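Local coordinates for TatD-related deoxyribonuclease (PDB 1J6O), which probably acts as a metal-dependent DNA nuclease, hydrolysing ester bonds, at residues L156-F166 and F176-G184; R198-I209 and T239-P247. All coordinates share one frame; numbering follows the deposited sequence.

Contact 1 of 2, residues L156-F166 and F176-G184; sequences LPEKRGVIHAF and FIDLGFLLG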
loop_
_atom_site.group_PDB
_atom_site.type_symbol
_atom_site.label_atom_id
_atom_site.label_comp_id
_atom_site.label_asym_id
_atom_site.label_seq_id
_atom_site.Cartn_x
_atom_site.Cartn_y
_atom_site.Cartn_z
ATOM N N LEU A 156 1.028 -10.922 -14.716
ATOM C CA LEU A 156 1.408 -9.921 -13.724
ATOM C C LEU A 156 2.785 -9.315 -13.951
ATOM O O LEU A 156 3.652 -9.921 -14.576
ATOM C CB LEU A 156 1.391 -10.548 -12.344
ATOM C CG LEU A 156 0.047 -11.120 -11.939
ATOM C CD1 LEU A 156 0.187 -11.821 -10.611
ATOM C CD2 LEU A 156 -0.971 -10.008 -11.863
ATOM N N PRO A 157 3.010 -8.103 -13.419
ATOM C CA PRO A 157 4.310 -7.444 -13.577
ATOM C C PRO A 157 5.353 -8.278 -12.838
ATOM O O PRO A 157 5.003 -8.992 -11.889
ATOM C CB PRO A 157 4.111 -6.091 -12.894
ATOM C CG PRO A 157 2.629 -5.912 -12.825
ATOM C CD PRO A 157 2.096 -7.289 -12.598
ATOM N N GLU A 158 6.613 -8.172 -13.267
ATOM C CA GLU A 158 7.743 -8.900 -12.668
ATOM C C GLU A 158 7.639 -8.807 -11.153
ATOM O O GLU A 158 7.590 -9.825 -10.454
ATOM C CB GLU A 158 9.071 -8.288 -13.132
ATOM C CG GLU A 158 9.365 -8.490 -14.618
ATOM C CD GLU A 158 10.482 -7.587 -15.133
ATOM O OE1 GLU A 158 10.926 -6.683 -14.390
ATOM O OE2 GLU A 158 10.913 -7.772 -16.293
ATOM N N LYS A 159 7.631 -7.580 -10.649
ATOM C CA LYS A 159 7.517 -7.329 -9.212
ATOM C C LYS A 159 5.998 -7.230 -9.069
ATOM O O LYS A 159 5.420 -6.203 -9.400
ATOM C CB LYS A 159 8.135 -5.973 -8.850
ATOM C CG LYS A 159 9.620 -5.826 -9.139
ATOM C CD LYS A 159 10.431 -5.988 -7.860
ATOM C CE LYS A 159 11.926 -5.883 -8.127
ATOM N NZ LYS A 159 12.259 -4.604 -8.803
ATOM N N ARG A 160 5.357 -8.289 -8.603
ATOM C CA ARG A 160 3.906 -8.302 -8.441
ATOM C C ARG A 160 3.365 -7.107 -7.653
ATOM O O ARG A 160 2.465 -6.381 -8.126
ATOM C CB ARG A 160 3.491 -9.602 -7.772
ATOM C CG ARG A 160 4.138 -10.822 -8.422
ATOM C CD ARG A 160 3.123 -11.715 -9.072
ATOM N NE ARG A 160 3.742 -12.906 -9.654
ATOM C CZ ARG A 160 4.515 -12.901 -10.734
ATOM N NH1 ARG A 160 4.783 -11.764 -11.371
ATOM N NH2 ARG A 160 5.002 -14.046 -11.190
ATOM N N GLY A 161 3.895 -6.913 -6.454
ATOM C CA GLY A 161 3.432 -5.798 -5.642
ATOM C C GLY A 161 3.128 -6.118 -4.191
ATOM O O GLY A 161 3.740 -6.986 -3.558
ATOM N N VAL A 162 2.139 -5.411 -3.665
ATOM C CA VAL A 162 1.735 -5.582 -2.291
ATOM C C VAL A 162 0.240 -5.639 -2.114
ATOM O O VAL A 162 -0.490 -4.909 -2.790
ATOM C CB VAL A 162 2.206 -4.364 -1.471
ATOM C CG1 VAL A 162 1.954 -4.587 -0.023
ATOM C CG2 VAL A 162 3.705 -4.066 -1.767
ATOM N N ILE A 163 -0.214 -6.490 -1.198
ATOM C CA ILE A 163 -1.644 -6.609 -0.893
ATOM C C ILE A 163 -1.599 -5.736 0.360
ATOM O O ILE A 163 -1.161 -6.157 1.443
ATOM C CB ILE A 163 -2.064 -8.031 -0.516
ATOM C CG1 ILE A 163 -1.725 -8.983 -1.670
ATOM C CG2 ILE A 163 -3.565 -8.052 -0.199
ATOM C CD1 ILE A 163 -2.344 -8.563 -3.017
ATOM N N HIS A 164 -2.043 -4.502 0.219
ATOM C CA HIS A 164 -2.012 -3.586 1.340
ATOM C C HIS A 164 -3.019 -3.858 2.458
ATOM O O HIS A 164 -4.081 -4.428 2.220
ATOM C CB HIS A 164 -2.103 -2.167 0.763
ATOM C CG HIS A 164 -3.354 -1.433 1.099
ATOM N ND1 HIS A 164 -3.472 -0.634 2.217
ATOM C CD2 HIS A 164 -4.537 -1.345 0.446
ATOM C CE1 HIS A 164 -4.673 -0.088 2.236
ATOM N NE2 HIS A 164 -5.337 -0.503 1.174
ATOM N N ALA A 165 -2.661 -3.472 3.679
ATOM C CA ALA A 165 -3.533 -3.670 4.856
ATOM C C ALA A 165 -4.101 -5.086 4.824
ATOM O O ALA A 165 -5.320 -5.292 4.990
ATOM C CB ALA A 165 -4.678 -2.645 4.846
ATOM N N PHE A 166 -3.213 -6.053 4.619
ATOM C CA PHE A 166 -3.616 -7.461 4.553
ATOM C C PHE A 166 -4.521 -7.788 5.740
ATOM O O PHE A 166 -4.142 -7.588 6.895
ATOM C CB PHE A 166 -2.399 -8.389 4.573
ATOM C CG PHE A 166 -2.770 -9.832 4.498
ATOM C CD1 PHE A 166 -3.182 -10.385 3.294
ATOM C CD2 PHE A 166 -2.764 -10.624 5.636
ATOM C CE1 PHE A 166 -3.586 -11.719 3.222
ATOM C CE2 PHE A 166 -3.172 -11.960 5.566
ATOM C CZ PHE A 166 -3.578 -12.495 4.362
ATOM N N PHE A 176 -1.148 -15.689 -1.433
ATOM C CA PHE A 176 -0.703 -14.477 -2.108
ATOM C C PHE A 176 0.812 -14.377 -2.127
ATOM O O PHE A 176 1.410 -13.950 -3.123
ATOM C CB PHE A 176 -1.354 -13.264 -1.450
ATOM C CG PHE A 176 -2.749 -13.018 -1.936
ATOM C CD1 PHE A 176 -2.964 -12.295 -3.109
ATOM C CD2 PHE A 176 -3.847 -13.551 -1.258
ATOM C CE1 PHE A 176 -4.268 -12.100 -3.602
ATOM C CE2 PHE A 176 -5.152 -13.365 -1.740
ATOM C CZ PHE A 176 -5.358 -12.631 -2.925
ATOM N N ILE A 177 1.438 -14.781 -1.032
ATOM C CA ILE A 177 2.896 -14.733 -0.988
ATOM C C ILE A 177 3.404 -15.659 -2.101
ATOM O O ILE A 177 4.341 -15.321 -2.839
ATOM C CB ILE A 177 3.413 -15.218 0.363
ATOM C CG1 ILE A 177 3.187 -14.121 1.405
ATOM C CG2 ILE A 177 4.887 -15.637 0.259
ATOM C CD1 ILE A 177 3.602 -14.532 2.765
ATOM N N ASP A 178 2.765 -16.817 -2.253
ATOM C CA ASP A 178 3.203 -17.734 -3.292
ATOM C C ASP A 178 3.018 -17.170 -4.684
ATOM O O ASP A 178 3.737 -17.548 -5.592
ATOM C CB ASP A 178 2.496 -19.085 -3.174
ATOM C CG ASP A 178 3.023 -19.908 -2.022
ATOM O OD1 ASP A 178 4.163 -19.626 -1.565
ATOM O OD2 ASP A 178 2.305 -20.837 -1.581
ATOM N N LEU A 179 2.064 -16.256 -4.853
ATOM C CA LEU A 179 1.821 -15.650 -6.163
ATOM C C LEU A 179 2.897 -14.597 -6.417
ATOM O O LEU A 179 3.070 -14.126 -7.552
ATOM C CB LEU A 179 0.426 -15.000 -6.197
ATOM C CG LEU A 179 -0.201 -14.554 -7.519
ATOM C CD1 LEU A 179 -0.138 -15.677 -8.537
ATOM C CD2 LEU A 179 -1.668 -14.162 -7.272
ATOM N N GLY A 180 3.620 -14.224 -5.361
ATOM C CA GLY A 180 4.671 -13.230 -5.519
ATOM C C GLY A 180 4.439 -11.855 -4.889
ATOM O O GLY A 180 5.224 -10.930 -5.092
ATOM N N PHE A 181 3.362 -11.717 -4.134
ATOM C CA PHE A 181 3.063 -10.440 -3.488
ATOM C C PHE A 181 3.618 -10.408 -2.104
ATOM O O PHE A 181 3.919 -11.452 -1.546
ATOM C CB PHE A 181 1.557 -10.262 -3.350
ATOM C CG PHE A 181 0.894 -9.873 -4.603
ATOM C CD1 PHE A 181 0.451 -10.841 -5.502
ATOM C CD2 PHE A 181 0.736 -8.537 -4.922
ATOM C CE1 PHE A 181 -0.142 -10.462 -6.713
ATOM C CE2 PHE A 181 0.152 -8.156 -6.110
ATOM C CZ PHE A 181 -0.289 -9.117 -7.016
ATOM N N LEU A 182 3.789 -9.193 -1.575
ATOM C CA LEU A 182 4.274 -9.002 -0.221
ATOM C C LEU A 182 2.982 -8.507 0.463
ATOM O O LEU A 182 2.026 -8.110 -0.222
ATOM C CB LEU A 182 5.385 -7.959 -0.144
ATOM C CG LEU A 182 6.731 -8.694 0.017
ATOM C CD1 LEU A 182 7.014 -9.507 -1.226
ATOM C CD2 LEU A 182 7.842 -7.705 0.307
ATOM N N LEU A 183 2.947 -8.547 1.786
ATOM C CA LEU A 183 1.779 -8.121 2.554
ATOM C C LEU A 183 2.035 -6.862 3.380
ATOM O O LEU A 183 3.031 -6.770 4.099
ATOM C CB LEU A 183 1.353 -9.256 3.500
ATOM C CG LEU A 183 1.276 -10.629 2.837
ATOM C CD1 LEU A 183 0.882 -11.645 3.885
ATOM C CD2 LEU A 183 0.256 -10.618 1.699
ATOM N N GLY A 184 1.121 -5.904 3.264
ATOM C CA GLY A 184 1.230 -4.655 3.995
ATOM C C GLY A 184 0.620 -4.758 5.378
ATOM O O GLY A 184 -0.554 -5.133 5.551
HETATM O O HOH W 1 7.105 -10.245 -7.319
HETATM O O HOH W 2 5.919 -8.168 -4.610
#
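With CG set anti to its carbonyl carbon (chi1 -77°), Phe181 lays its ring against Arg160 and Gly161, while the folded Ile163 chain (chi2 -55°) brings CD1 over that ring. The ring is clamped between two aliphatic groups: Ile163 CD1 lies 3.6 Å above one face, offset toward the rim, and Arg160 CB lies 3.7 Å above the centre of the opposite face, both CH-pi contacts. A broad, flat, apolar side chain suits this slot; with an alanine here, Ile163 and the Arg160 stem would probably lose the surface between them, leaving a gap beside Leu156. The other end of the contact has its own CH-pi pair, Leu183 CD1 standing 4.1 Å from the centroid of the Phe166 ring. Backbone hydrogen bonds pair the two parallel strands: Ile163 N donates to Leu182 O (2.9 Å), and Gly184 N reaches Ile163 O nearly straight (175°) at 2.9 Å. Gly180 closes the preceding helix in a Schellman motif, where its positive phi suits a residue without a side chain. Its carbonyl O accepts from two waters, which in turn accept from Arg160 N and Gly161 N. His164, a predicted metal ligand, follows the paired residues and is hydrogen-bonded to Glu212. The contact joins the two strands and the helix end of a beta-alpha-beta unit of the TIM barrel: Val138 and Ile140 of strand 136-141 meet Ile163, Leu151 of helix 144-153 packs on Phe176, Leu179 and Phe181, and helix 248-264 covers the face bearing Val162 and Leu182.

Contact 2 of 2, residues R198-I209 and T239-P247; sequences REVVKRVGLEYI and TISQVLGVP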
loop_
_atom_site.group_PDB
_atom_site.type_symbol
_atom_site.label_atom_id
_atom_site.label_comp_id
_atom_site.label_asym_id
_atom_site.label_seq_id
_atom_site.Cartn_x
_atom_site.Cartn_y
_atom_site.Cartn_z
ATOM N N ARG A 198 -1.708 -10.665 14.283
ATOM C CA ARG A 198 -0.401 -10.871 14.884
ATOM C C ARG A 198 0.090 -12.304 14.655
ATOM O O ARG A 198 1.275 -12.538 14.383
ATOM C CB ARG A 198 -0.432 -10.542 16.380
ATOM C CG ARG A 198 -0.348 -9.045 16.679
ATOM C CD ARG A 198 -0.108 -8.735 18.178
ATOM N NE ARG A 198 -1.288 -8.980 19.016
ATOM C CZ ARG A 198 -2.389 -8.225 19.037
ATOM N NH1 ARG A 198 -2.508 -7.146 18.265
ATOM N NH2 ARG A 198 -3.382 -8.540 19.850
ATOM N N GLU A 199 -0.824 -13.263 14.750
ATOM C CA GLU A 199 -0.438 -14.656 14.544
ATOM C C GLU A 199 0.019 -14.826 13.084
ATOM O O GLU A 199 0.947 -15.593 12.801
ATOM C CB GLU A 199 -1.610 -15.586 14.872
ATOM C CG GLU A 199 -1.267 -17.087 14.847
ATOM C CD GLU A 199 -0.113 -17.481 15.796
ATOM O OE1 GLU A 199 -0.080 -17.008 16.967
ATOM O OE2 GLU A 199 0.763 -18.280 15.373
ATOM N N VAL A 200 -0.624 -14.106 12.164
ATOM C CA VAL A 200 -0.271 -14.178 10.738
ATOM C C VAL A 200 1.143 -13.633 10.530
ATOM O O VAL A 200 1.971 -14.217 9.822
ATOM C CB VAL A 200 -1.230 -13.337 9.866
ATOM C CG1 VAL A 200 -0.709 -13.286 8.443
ATOM C CG2 VAL A 200 -2.627 -13.944 9.884
ATOM N N VAL A 201 1.413 -12.487 11.133
ATOM C CA VAL A 201 2.728 -11.888 11.011
ATOM C C VAL A 201 3.769 -12.868 11.562
ATOM O O VAL A 201 4.857 -13.027 11.002
ATOM C CB VAL A 201 2.814 -10.564 11.811
ATOM C CG1 VAL A 201 4.252 -10.138 11.934
ATOM C CG2 VAL A 201 2.031 -9.475 11.087
ATOM N N LYS A 202 3.417 -13.532 12.659
ATOM C CA LYS A 202 4.321 -14.492 13.285
ATOM C C LYS A 202 4.681 -15.659 12.353
ATOM O O LYS A 202 5.842 -16.083 12.289
ATOM C CB LYS A 202 3.691 -15.015 14.583
ATOM C CG LYS A 202 4.670 -15.701 15.542
ATOM C CD LYS A 202 4.047 -15.834 16.937
ATOM C CE LYS A 202 4.939 -16.635 17.901
ATOM N NZ LYS A 202 4.340 -16.732 19.286
ATOM N N ARG A 203 3.685 -16.156 11.630
ATOM C CA ARG A 203 3.860 -17.274 10.697
ATOM C C ARG A 203 4.553 -16.908 9.402
ATOM O O ARG A 203 5.339 -17.691 8.859
ATOM C CB ARG A 203 2.500 -17.873 10.311
ATOM C CG ARG A 203 1.607 -18.333 11.461
ATOM C CD ARG A 203 2.052 -19.664 12.038
ATOM N NE ARG A 203 1.898 -20.769 11.085
ATOM C CZ ARG A 203 0.728 -21.225 10.639
ATOM N NH1 ARG A 203 -0.412 -20.677 11.044
ATOM N NH2 ARG A 203 0.693 -22.248 9.794
ATOM N N VAL A 204 4.261 -15.718 8.892
ATOM C CA VAL A 204 4.855 -15.273 7.640
ATOM C C VAL A 204 6.302 -14.797 7.726
ATOM O O VAL A 204 7.110 -15.086 6.844
ATOM C CB VAL A 204 3.985 -14.165 7.011
ATOM C CG1 VAL A 204 4.653 -13.616 5.772
ATOM C CG2 VAL A 204 2.604 -14.745 6.661
ATOM N N GLY A 205 6.631 -14.044 8.766
ATOM C CA GLY A 205 7.994 -13.583 8.879
ATOM C C GLY A 205 8.309 -12.324 8.095
ATOM O O GLY A 205 7.516 -11.864 7.270
ATOM N N LEU A 206 9.506 -11.799 8.325
ATOM C CA LEU A 206 9.958 -10.587 7.672
ATOM C C LEU A 206 10.241 -10.585 6.181
ATOM O O LEU A 206 10.266 -9.527 5.569
ATOM C CB LEU A 206 11.188 -10.043 8.402
ATOM C CG LEU A 206 10.971 -9.548 9.844
ATOM C CD1 LEU A 206 12.302 -9.041 10.384
ATOM C CD2 LEU A 206 9.957 -8.405 9.892
ATOM N N GLU A 207 10.451 -11.746 5.574
ATOM C CA GLU A 207 10.739 -11.774 4.154
ATOM C C GLU A 207 9.544 -11.380 3.283
ATOM O O GLU A 207 9.709 -10.997 2.123
ATOM C CB GLU A 207 11.192 -13.186 3.757
ATOM C CG GLU A 207 11.784 -13.286 2.376
ATOM C CD GLU A 207 12.117 -14.721 1.978
ATOM O OE1 GLU A 207 12.565 -15.499 2.852
ATOM O OE2 GLU A 207 11.940 -15.058 0.784
ATOM N N TYR A 208 8.347 -11.416 3.849
ATOM C CA TYR A 208 7.169 -11.081 3.053
ATOM C C TYR A 208 6.307 -9.913 3.481
ATOM O O TYR A 208 5.161 -9.820 3.071
ATOM C CB TYR A 208 6.292 -12.328 2.962
ATOM C CG TYR A 208 7.053 -13.500 2.403
ATOM C CD1 TYR A 208 7.572 -13.448 1.112
ATOM C CD2 TYR A 208 7.321 -14.623 3.183
ATOM C CE1 TYR A 208 8.357 -14.482 0.600
ATOM C CE2 TYR A 208 8.114 -15.677 2.674
ATOM C CZ TYR A 208 8.623 -15.585 1.386
ATOM O OH TYR A 208 9.414 -16.575 0.853
ATOM N N ILE A 209 6.843 -9.007 4.271
ATOM C CA ILE A 209 6.012 -7.890 4.690
ATOM C C ILE A 209 6.636 -6.506 4.529
ATOM O O ILE A 209 7.853 -6.360 4.528
ATOM C CB ILE A 209 5.640 -8.020 6.175
ATOM C CG1 ILE A 209 6.906 -8.043 7.012
ATOM C CG2 ILE A 209 4.865 -9.333 6.441
ATOM C CD1 ILE A 209 6.663 -7.969 8.504
ATOM N N THR A 239 5.473 -3.446 17.623
ATOM C CA THR A 239 4.655 -4.641 17.772
ATOM C C THR A 239 5.210 -5.806 16.961
ATOM O O THR A 239 5.318 -6.933 17.474
ATOM C CB THR A 239 3.178 -4.360 17.370
ATOM O OG1 THR A 239 2.609 -3.431 18.304
ATOM C CG2 THR A 239 2.342 -5.638 17.363
ATOM N N ILE A 240 5.564 -5.555 15.699
ATOM C CA ILE A 240 6.097 -6.633 14.869
ATOM C C ILE A 240 7.336 -7.239 15.491
ATOM O O ILE A 240 7.480 -8.464 15.515
ATOM C CB ILE A 240 6.421 -6.141 13.445
ATOM C CG1 ILE A 240 5.107 -5.758 12.742
ATOM C CG2 ILE A 240 7.175 -7.224 12.649
ATOM C CD1 ILE A 240 5.323 -5.113 11.363
ATOM N N SER A 241 8.225 -6.396 15.998
ATOM C CA SER A 241 9.448 -6.892 16.619
ATOM C C SER A 241 9.127 -7.738 17.861
ATOM O O SER A 241 9.758 -8.775 18.114
ATOM C CB SER A 241 10.360 -5.721 17.001
ATOM O OG SER A 241 9.844 -4.977 18.100
ATOM N N GLN A 242 8.127 -7.323 18.625
ATOM C CA GLN A 242 7.784 -8.078 19.821
ATOM C C GLN A 242 7.153 -9.417 19.474
ATOM O O GLN A 242 7.479 -10.452 20.065
ATOM C CB GLN A 242 6.843 -7.253 20.693
ATOM C CG GLN A 242 7.482 -5.943 21.086
ATOM C CD GLN A 242 6.554 -5.025 21.816
ATOM O OE1 GLN A 242 5.335 -5.056 21.611
ATOM N NE2 GLN A 242 7.119 -4.177 22.667
ATOM N N VAL A 243 6.258 -9.408 18.498
ATOM C CA VAL A 243 5.608 -10.651 18.108
ATOM C C VAL A 243 6.585 -11.660 17.499
ATOM O O VAL A 243 6.413 -12.882 17.662
ATOM C CB VAL A 243 4.456 -10.376 17.107
ATOM C CG1 VAL A 243 4.054 -11.672 16.387
ATOM C CG2 VAL A 243 3.237 -9.789 17.850
ATOM N N LEU A 244 7.609 -11.166 16.808
ATOM C CA LEU A 244 8.591 -12.044 16.181
ATOM C C LEU A 244 9.793 -12.314 17.056
ATOM O O LEU A 244 10.642 -13.126 16.699
ATOM C CB LEU A 244 9.090 -11.442 14.872
ATOM C CG LEU A 244 8.070 -11.365 13.734
ATOM C CD1 LEU A 244 8.681 -10.580 12.594
ATOM C CD2 LEU A 244 7.690 -12.756 13.282
ATOM N N GLY A 245 9.864 -11.620 18.184
ATOM C CA GLY A 245 10.984 -11.801 19.084
ATOM C C GLY A 245 12.311 -11.390 18.460
ATOM O O GLY A 245 13.328 -12.073 18.663
ATOM N N VAL A 246 12.327 -10.291 17.699
ATOM C CA VAL A 246 13.566 -9.830 17.068
ATOM C C VAL A 246 13.796 -8.329 17.305
ATOM O O VAL A 246 12.876 -7.600 17.677
ATOM C CB VAL A 246 13.582 -10.118 15.525
ATOM C CG1 VAL A 246 13.312 -11.598 15.269
ATOM C CG2 VAL A 246 12.545 -9.256 14.795
ATOM N N PRO A 247 15.035 -7.854 17.127
ATOM C CA PRO A 247 15.283 -6.422 17.342
ATOM C C PRO A 247 14.479 -5.544 16.354
ATOM O O PRO A 247 14.161 -5.983 15.238
ATOM C CB PRO A 247 16.791 -6.290 17.108
ATOM C CG PRO A 247 17.329 -7.665 17.390
ATOM C CD PRO A 247 16.276 -8.585 16.833
HETATM O O HOH W 3 4.816 -14.109 19.936
#
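Arg198 meets Val243 and Thr239 through its aliphatic stem, while its flat guanidinium is turned to other partners, the backbone carbonyls of Val189, Tyr191 and Pro192, which take its N-H groups. Nor does the one aromatic ring, Tyr208, face the other helix: Glu207 CB, from its own segment, lies 4.0 Å above its centre. The contact is mainly helix-helix packing on the outside of the TIM barrel, helices 198-204 and 239-244 crossing at -66° with their axes 9.4 Å apart, and Leu206, Ile209 and Val246 join from beyond the helices. Valine, isoleucine and leucine side chains suit such a seam because they fill it without needing polar partners. Val243, which points toward the other segment, splits its methyls: CG2 touches Arg198 CD at 3.5 Å, and CG1 rests 3.8 Å from Lys202 CB. Ile240 CG2, anti to its backbone N, sits among Val201, Leu206 and Ile209, next to Ile185 of strand 181-185. Leu244 reaches to the residues just after helix 195-204, its CD1 3.7 Å from Leu206 CD2. Gly245, with positive phi, ends helix 233-244 in a Schellman motif. At the solvent side the extended Lys202 runs past Val243 O, in that helix's last turn, and a water accepts from Lys202 NZ at 2.7 Å and donates to Val243 O at 3.0 Å.

How the contacts relate
From the N terminus, contact 1 comes first: its strand 161-163 leads through helix 170-179 back to strand 181-185, closing a short beta-alpha-beta loop. Contact 2 opens only afterwards, so the two stand in series and neither nest nor cross. It closes a longer loop, from helix 195-204 past strand 209-211 and the predicted metal ligand Asp214 to helix 233-244. Centres about 17 Å apart, the two still touch. Leu183 N and Tyr208 O, 2.9 Å apart, probably form a hydrogen bond that brings strand 209-211 alongside strand 181-185, and Ile177 packs on Val204 and Tyr208. Contact 1 thus ties adjacent barrel strands; contact 2 ties helix 195-204, and the start of strand 209-211, to helix 233-244.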